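Local coordinates for protein ORF10 (Moritella marina, PDB 6RIW) that probably condenses acyl chains as the ketosynthase and chain length factor part of a longer polyunsaturated fatty acid synthase subunit, at residues A[307-310]-A[311-314]; A[678-682]-A[683-687]. One frame throughout, in Å; residues are numbered along the deposited sequence.

Contact 1 (A[307-310]-A[311-314]); sequences QVLV and YERA
L309 and R313 meet one helical turn apart. L309 CD2 sits over the centre of one face of the R313 guanidinium, 3.7 Å from R313 CZ. L309 CG lies anti to the backbone N (chi1 177°), which carries the leucine branch along the helix toward the arginine. R313 is extended from CG to NE. R313 NH1 hydrogen-bonds to L290 O and R313 NH2 to S656 OG. The arginine thus ties the helix to strand 283-292 and to a loop of the second ketosynthase-like region.

Beside this pair, V308 CG1 touches E312 OE2 at 3.5 Å. The same carboxylate oxygen forms a salt bridge with R352.

Four i to i+4 backbone bonds mark a regular alpha-helix, part of helix 304-318 in the ketosynthase fold. The bond from R313 N to L309 O is 2.9 Å long and nearly straight. That from A314 N to V310 O, also 2.9 Å, is more bent, with an angle of 140° at the hydrogen.

The Y311 ring has Q307 O over one face, offset toward the rim, with Y311 CD2 3.2 Å from Q307 O. H446 meets this ring edge-to-face, and F349 of helix 336-350 also packs against it.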
ATOM      1  N   GLN A 307      13.438  -6.251 -17.200  1.00 19.92           N
ATOM      2  CA  GLN A 307      12.326  -6.649 -18.057  1.00 20.64           C
ATOM      3  C   GLN A 307      12.634  -7.927 -18.821  1.00 22.00           C
ATOM      4  O   GLN A 307      11.788  -8.821 -18.906  1.00 18.85           O
ATOM      5  CB  GLN A 307      11.978  -5.516 -19.021  1.00 20.50           C
ATOM      6  CG  GLN A 307      11.621  -4.210 -18.267  1.00 21.42           C
ATOM      7  CD  GLN A 307      11.254  -3.075 -19.206  1.00 27.45           C
ATOM      8  OE1 GLN A 307      11.423  -3.190 -20.429  1.00 25.87           O
ATOM      9  NE2 GLN A 307      10.764  -1.961 -18.640  1.00 22.56           N
ATOM     10  N   VAL A 308      13.814  -8.015 -19.436  1.00 22.89           N
ATOM     11  CA  VAL A 308      14.198  -9.277 -20.064  1.00 21.03           C
ATOM     12  C   VAL A 308      14.172 -10.405 -19.034  1.00 20.97           C
ATOM     13  O   VAL A 308      13.664 -11.498 -19.303  1.00 21.68           O
ATOM     14  CB  VAL A 308      15.584  -9.140 -20.733  1.00 23.61           C
ATOM     15  CG1 VAL A 308      16.107 -10.513 -21.190  1.00 27.87           C
ATOM     16  CG2 VAL A 308      15.514  -8.157 -21.909  1.00 23.30           C
ATOM     17  N   LEU A 309      14.664 -10.138 -17.817  1.00 23.12           N
ATOM     18  CA  LEU A 309      14.683 -11.187 -16.801  1.00 21.41           C
ATOM     19  C   LEU A 309      13.279 -11.700 -16.489  1.00 19.98           C
ATOM     20  O   LEU A 309      13.072 -12.912 -16.373  1.00 20.04           O
ATOM     21  CB  LEU A 309      15.367 -10.683 -15.533  1.00 21.19           C
ATOM     22  CG  LEU A 309      15.390 -11.654 -14.347  1.00 20.85           C
ATOM     23  CD1 LEU A 309      16.206 -12.942 -14.641  1.00 24.57           C
ATOM     24  CD2 LEU A 309      15.909 -10.951 -13.094  1.00 22.51           C
ATOM     25  N   VAL A 310      12.297 -10.805 -16.339  1.00 20.46           N
ATOM     26  CA  VAL A 310      10.963 -11.304 -16.000  1.00 19.40           C
ATOM     27  C   VAL A 310      10.371 -12.114 -17.157  1.00 20.58           C
ATOM     28  O   VAL A 310       9.634 -13.083 -16.927  1.00 18.78           O
ATOM     29  CB  VAL A 310      10.027 -10.158 -15.549  1.00 22.76           C
ATOM     30  CG1 VAL A 310       9.411  -9.419 -16.733  1.00 22.84           C
ATOM     31  CG2 VAL A 310       8.930 -10.711 -14.655  1.00 18.76           C
ATOM     32  N   TYR A 311      10.698 -11.763 -18.408  1.00 20.10           N
ATOM     33  CA  TYR A 311      10.272 -12.588 -19.539  1.00 19.84           C
ATOM     34  C   TYR A 311      10.854 -13.990 -19.433  1.00 19.58           C
ATOM     35  O   TYR A 311      10.145 -14.983 -19.610  1.00 18.14           O
ATOM     36  CB  TYR A 311      10.710 -11.976 -20.874  1.00 22.17           C
ATOM     37  CG  TYR A 311      10.149 -10.630 -21.223  1.00 22.24           C
ATOM     38  CD1 TYR A 311       8.844 -10.276 -20.907  1.00 23.55           C
ATOM     39  CD2 TYR A 311      10.932  -9.713 -21.897  1.00 23.57           C
ATOM     40  CE1 TYR A 311       8.344  -9.024 -21.249  1.00 25.32           C
ATOM     41  CE2 TYR A 311      10.453  -8.488 -22.252  1.00 23.91           C
ATOM     42  CZ  TYR A 311       9.162  -8.137 -21.931  1.00 26.58           C
ATOM     43  OH  TYR A 311       8.724  -6.884 -22.277  1.00 25.57           O
ATOM     44  N   GLU A 312      12.164 -14.082 -19.194  1.00 20.25           N
ATOM     45  CA  GLU A 312      12.809 -15.384 -19.079  1.00 22.38           C
ATOM     46  C   GLU A 312      12.152 -16.210 -17.987  1.00 22.01           C
ATOM     47  O   GLU A 312      11.771 -17.365 -18.213  1.00 20.95           O
ATOM     48  CB  GLU A 312      14.302 -15.211 -18.799  1.00 23.73           C
ATOM     49  CG  GLU A 312      15.054 -14.578 -19.954  1.00 24.44           C
ATOM     50  CD  GLU A 312      16.434 -14.089 -19.568  1.00 31.15           C
ATOM     51  OE1 GLU A 312      16.735 -14.041 -18.357  1.00 29.76           O
ATOM     52  OE2 GLU A 312      17.223 -13.753 -20.483  1.00 34.24           O
ATOM     53  N   ARG A 313      11.950 -15.604 -16.807  1.00 20.85           N
ATOM     54  CA  ARG A 313      11.358 -16.323 -15.683  1.00 21.39           C
ATOM     55  C   ARG A 313       9.922 -16.729 -15.968  1.00 20.25           C
ATOM     56  O   ARG A 313       9.488 -17.788 -15.512  1.00 20.44           O
ATOM     57  CB  ARG A 313      11.422 -15.460 -14.407  1.00 18.88           C
ATOM     58  CG  ARG A 313      12.812 -15.260 -13.847  1.00 22.40           C
ATOM     59  CD  ARG A 313      12.753 -14.410 -12.570  1.00 20.62           C
ATOM     60  NE  ARG A 313      14.031 -14.325 -11.873  1.00 23.42           N
ATOM     61  CZ  ARG A 313      14.283 -13.432 -10.918  1.00 23.60           C
ATOM     62  NH1 ARG A 313      13.335 -12.563 -10.563  1.00 22.70           N
ATOM     63  NH2 ARG A 313      15.466 -13.400 -10.322  1.00 20.40           N
ATOM     64  N   ALA A 314       9.176 -15.921 -16.731  1.00 17.31           N
ATOM     65  CA  ALA A 314       7.762 -16.205 -16.955  1.00 17.88           C
ATOM     66  C   ALA A 314       7.561 -17.383 -17.898  1.00 21.76           C
ATOM     67  O   ALA A 314       6.711 -18.249 -17.648  1.00 20.74           O
ATOM     68  CB  ALA A 314       7.050 -14.967 -17.516  1.00 21.68           C
TER

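Contact 2 (A[678-682]-A[683-687]); sequences NLFQT and SDVEA
The backbone leaves helical geometry at S683 and runs extended there, with S683 N making only a weak bond of 3.1 Å to L679 O. The S683 side chain makes the shorter bond to the same carbonyl: S683 OG donates to L679 O at 2.8 Å. The serine hydroxyl reaches this carbonyl because OG stands between its own backbone N and carbonyl carbon (chi1 75°). It comes in tilted 34° from the carbonyl plane. S683 OG also accepts a weak but nearly straight bond from V685 N, at 3.3 Å. One hydroxyl therefore links the last helical turn to the loop.

V685 points its side chain toward that turn. Its CG1 packs 3.7 Å from F680 CD1 and also approaches L679 CB. The F680 ring presents its edge to the outgoing chain, with V685 O in the ring plane, 3.5 Å from F680 CD1. Further round the rim, F680 CZ lies 3.8 Å from A687 CA. P752 of strand 741-752 also packs on this ring.

K464 NZ hydrogen-bonds to both F680 O and S683 O, at the end of the helix. This is a helix C-terminus with a weak ST turn at S683, where helix 668-682 leads through a short loop to strand 687-694 within the thiolase-like fold of the second ketosynthase-like region.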
ATOM      1  N   ASN A 678       5.250 -18.767   1.481  1.00 15.85           N
ATOM      2  CA  ASN A 678       4.711 -19.162   0.192  1.00 15.03           C
ATOM      3  C   ASN A 678       5.710 -18.890  -0.925  1.00 16.95           C
ATOM      4  O   ASN A 678       5.797 -19.665  -1.890  1.00 17.82           O
ATOM      5  CB  ASN A 678       3.402 -18.433  -0.063  1.00 16.97           C
ATOM      6  CG  ASN A 678       2.406 -19.301  -0.732  1.00 21.43           C
ATOM      7  OD1 ASN A 678       1.710 -20.092  -0.081  1.00 21.91           O
ATOM      8  ND2 ASN A 678       2.326 -19.180  -2.051  1.00 19.41           N
ATOM      9  N   LEU A 679       6.484 -17.801  -0.810  1.00 12.05           N
ATOM     10  CA  LEU A 679       7.472 -17.497  -1.843  1.00 16.33           C
ATOM     11  C   LEU A 679       8.536 -18.593  -1.935  1.00 16.55           C
ATOM     12  O   LEU A 679       8.987 -18.952  -3.031  1.00 16.63           O
ATOM     13  CB  LEU A 679       8.117 -16.134  -1.573  1.00 14.55           C
ATOM     14  CG  LEU A 679       7.236 -14.906  -1.869  1.00 13.29           C
ATOM     15  CD1 LEU A 679       7.990 -13.626  -1.508  1.00 17.01           C
ATOM     16  CD2 LEU A 679       6.792 -14.844  -3.332  1.00 18.77           C
ATOM     17  N   PHE A 680       8.953 -19.137  -0.795  1.00 15.27           N
ATOM     18  CA  PHE A 680       9.932 -20.216  -0.832  1.00 16.38           C
ATOM     19  C   PHE A 680       9.330 -21.486  -1.422  1.00 18.61           C
ATOM     20  O   PHE A 680      10.040 -22.263  -2.071  1.00 19.48           O
ATOM     21  CB  PHE A 680      10.484 -20.471   0.567  1.00 14.85           C
ATOM     22  CG  PHE A 680      11.385 -19.372   1.077  1.00 14.35           C
ATOM     23  CD1 PHE A 680      12.459 -18.931   0.334  1.00 14.29           C
ATOM     24  CD2 PHE A 680      11.154 -18.802   2.325  1.00 14.31           C
ATOM     25  CE1 PHE A 680      13.306 -17.927   0.815  1.00 14.92           C
ATOM     26  CE2 PHE A 680      11.982 -17.796   2.818  1.00 15.63           C
ATOM     27  CZ  PHE A 680      13.063 -17.356   2.060  1.00 16.07           C
ATOM     28  N   GLN A 681       8.024 -21.706  -1.241  1.00 17.08           N
ATOM     29  CA  GLN A 681       7.401 -22.896  -1.812  1.00 17.71           C
ATOM     30  C   GLN A 681       7.258 -22.811  -3.326  1.00 21.27           C
ATOM     31  O   GLN A 681       7.226 -23.849  -3.998  1.00 19.79           O
ATOM     32  CB  GLN A 681       6.017 -23.118  -1.205  1.00 16.08           C
ATOM     33  CG  GLN A 681       6.024 -23.552   0.249  1.00 18.92           C
ATOM     34  CD  GLN A 681       4.625 -23.794   0.747  1.00 23.17           C
ATOM     35  OE1 GLN A 681       3.974 -22.879   1.231  1.00 23.64           O
ATOM     36  NE2 GLN A 681       4.135 -25.015   0.589  1.00 19.16           N
ATOM     37  N   THR A 682       7.105 -21.607  -3.880  1.00 19.22           N
ATOM     38  CA  THR A 682       6.673 -21.474  -5.267  1.00 17.63           C
ATOM     39  C   THR A 682       7.716 -20.854  -6.183  1.00 21.03           C
ATOM     40  O   THR A 682       7.454 -20.721  -7.384  1.00 27.20           O
ATOM     41  CB  THR A 682       5.379 -20.648  -5.363  1.00 21.09           C
ATOM     42  OG1 THR A 682       5.604 -19.324  -4.858  1.00 21.64           O
ATOM     43  CG2 THR A 682       4.270 -21.290  -4.560  1.00 19.47           C
ATOM     44  N   SER A 683       8.883 -20.474  -5.676  1.00 18.27           N
ATOM     45  CA  SER A 683       9.862 -19.785  -6.504  1.00 22.18           C
ATOM     46  C   SER A 683      11.244 -20.199  -6.037  1.00 21.97           C
ATOM     47  O   SER A 683      11.387 -20.995  -5.102  1.00 21.50           O
ATOM     48  CB  SER A 683       9.697 -18.258  -6.443  1.00 25.04           C
ATOM     49  OG  SER A 683      10.185 -17.743  -5.217  1.00 21.82           O
ATOM     50  N   ASP A 684      12.269 -19.664  -6.701  1.00 21.36           N
ATOM     51  CA  ASP A 684      13.658 -19.963  -6.366  1.00 24.44           C
ATOM     52  C   ASP A 684      14.311 -18.867  -5.534  1.00 24.04           C
ATOM     53  O   ASP A 684      15.541 -18.862  -5.382  1.00 20.44           O
ATOM     54  CB  ASP A 684      14.473 -20.197  -7.641  1.00 27.99           C
ATOM     55  CG  ASP A 684      13.924 -21.338  -8.463  1.00 39.50           C
ATOM     56  OD1 ASP A 684      13.492 -22.350  -7.856  1.00 37.71           O
ATOM     57  OD2 ASP A 684      13.909 -21.214  -9.713  1.00 48.49           O
ATOM     58  N   VAL A 685      13.517 -17.945  -4.986  1.00 20.26           N
ATOM     59  CA  VAL A 685      14.067 -16.889  -4.157  1.00 18.46           C
ATOM     60  C   VAL A 685      14.914 -17.496  -3.039  1.00 16.69           C
ATOM     61  O   VAL A 685      14.556 -18.521  -2.444  1.00 19.44           O
ATOM     62  CB  VAL A 685      12.912 -16.018  -3.625  1.00 17.20           C
ATOM     63  CG1 VAL A 685      12.029 -16.810  -2.644  1.00 17.89           C
ATOM     64  CG2 VAL A 685      13.438 -14.754  -3.011  1.00 20.96           C
ATOM     65  N   GLU A 686      16.070 -16.887  -2.780  1.00 17.42           N
ATOM     66  CA  GLU A 686      17.035 -17.424  -1.819  1.00 16.43           C
ATOM     67  C   GLU A 686      16.813 -16.928  -0.393  1.00 18.53           C
ATOM     68  O   GLU A 686      17.166 -17.627   0.570  1.00 19.02           O
ATOM     69  CB  GLU A 686      18.456 -17.034  -2.241  1.00 24.20           C
ATOM     70  CG  GLU A 686      18.869 -17.560  -3.598  1.00 27.70           C
ATOM     71  CD  GLU A 686      20.086 -16.826  -4.166  1.00 34.74           C
ATOM     72  OE1 GLU A 686      20.986 -16.454  -3.370  1.00 28.70           O
ATOM     73  OE2 GLU A 686      20.133 -16.622  -5.411  1.00 37.71           O
ATOM     74  N   ALA A 687      16.291 -15.715  -0.234  1.00 15.01           N
ATOM     75  CA  ALA A 687      16.026 -15.152   1.091  1.00 12.42           C
ATOM     76  C   ALA A 687      14.936 -14.110   0.935  1.00 14.70           C
ATOM     77  O   ALA A 687      14.670 -13.635  -0.174  1.00 15.45           O
ATOM     78  CB  ALA A 687      17.262 -14.504   1.729  1.00 13.72           C
TER

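Overall arrangement
Contact 1 comes first along the chain and contact 2 follows much later. Each lies in a different one of the two ketosynthase family regions. Contact 1 lies within helix 304-318 of the first region. Contact 2 joins the end of helix 668-682 to the loop before strand 687-694 in the second. Their centres are about 16 Å apart and their nearest atoms about 7 Å, without touching. N575 connects their surroundings: R313 packs against it, and E686 makes a backbone bond with it. R313 also bonds to S656 of the second region, and N678 to T212 and K214 of the first, so both contacts lie where the two regions meet. The side chains of A314 and T682 are about 10 and 11 Å from the bound magnesium ion.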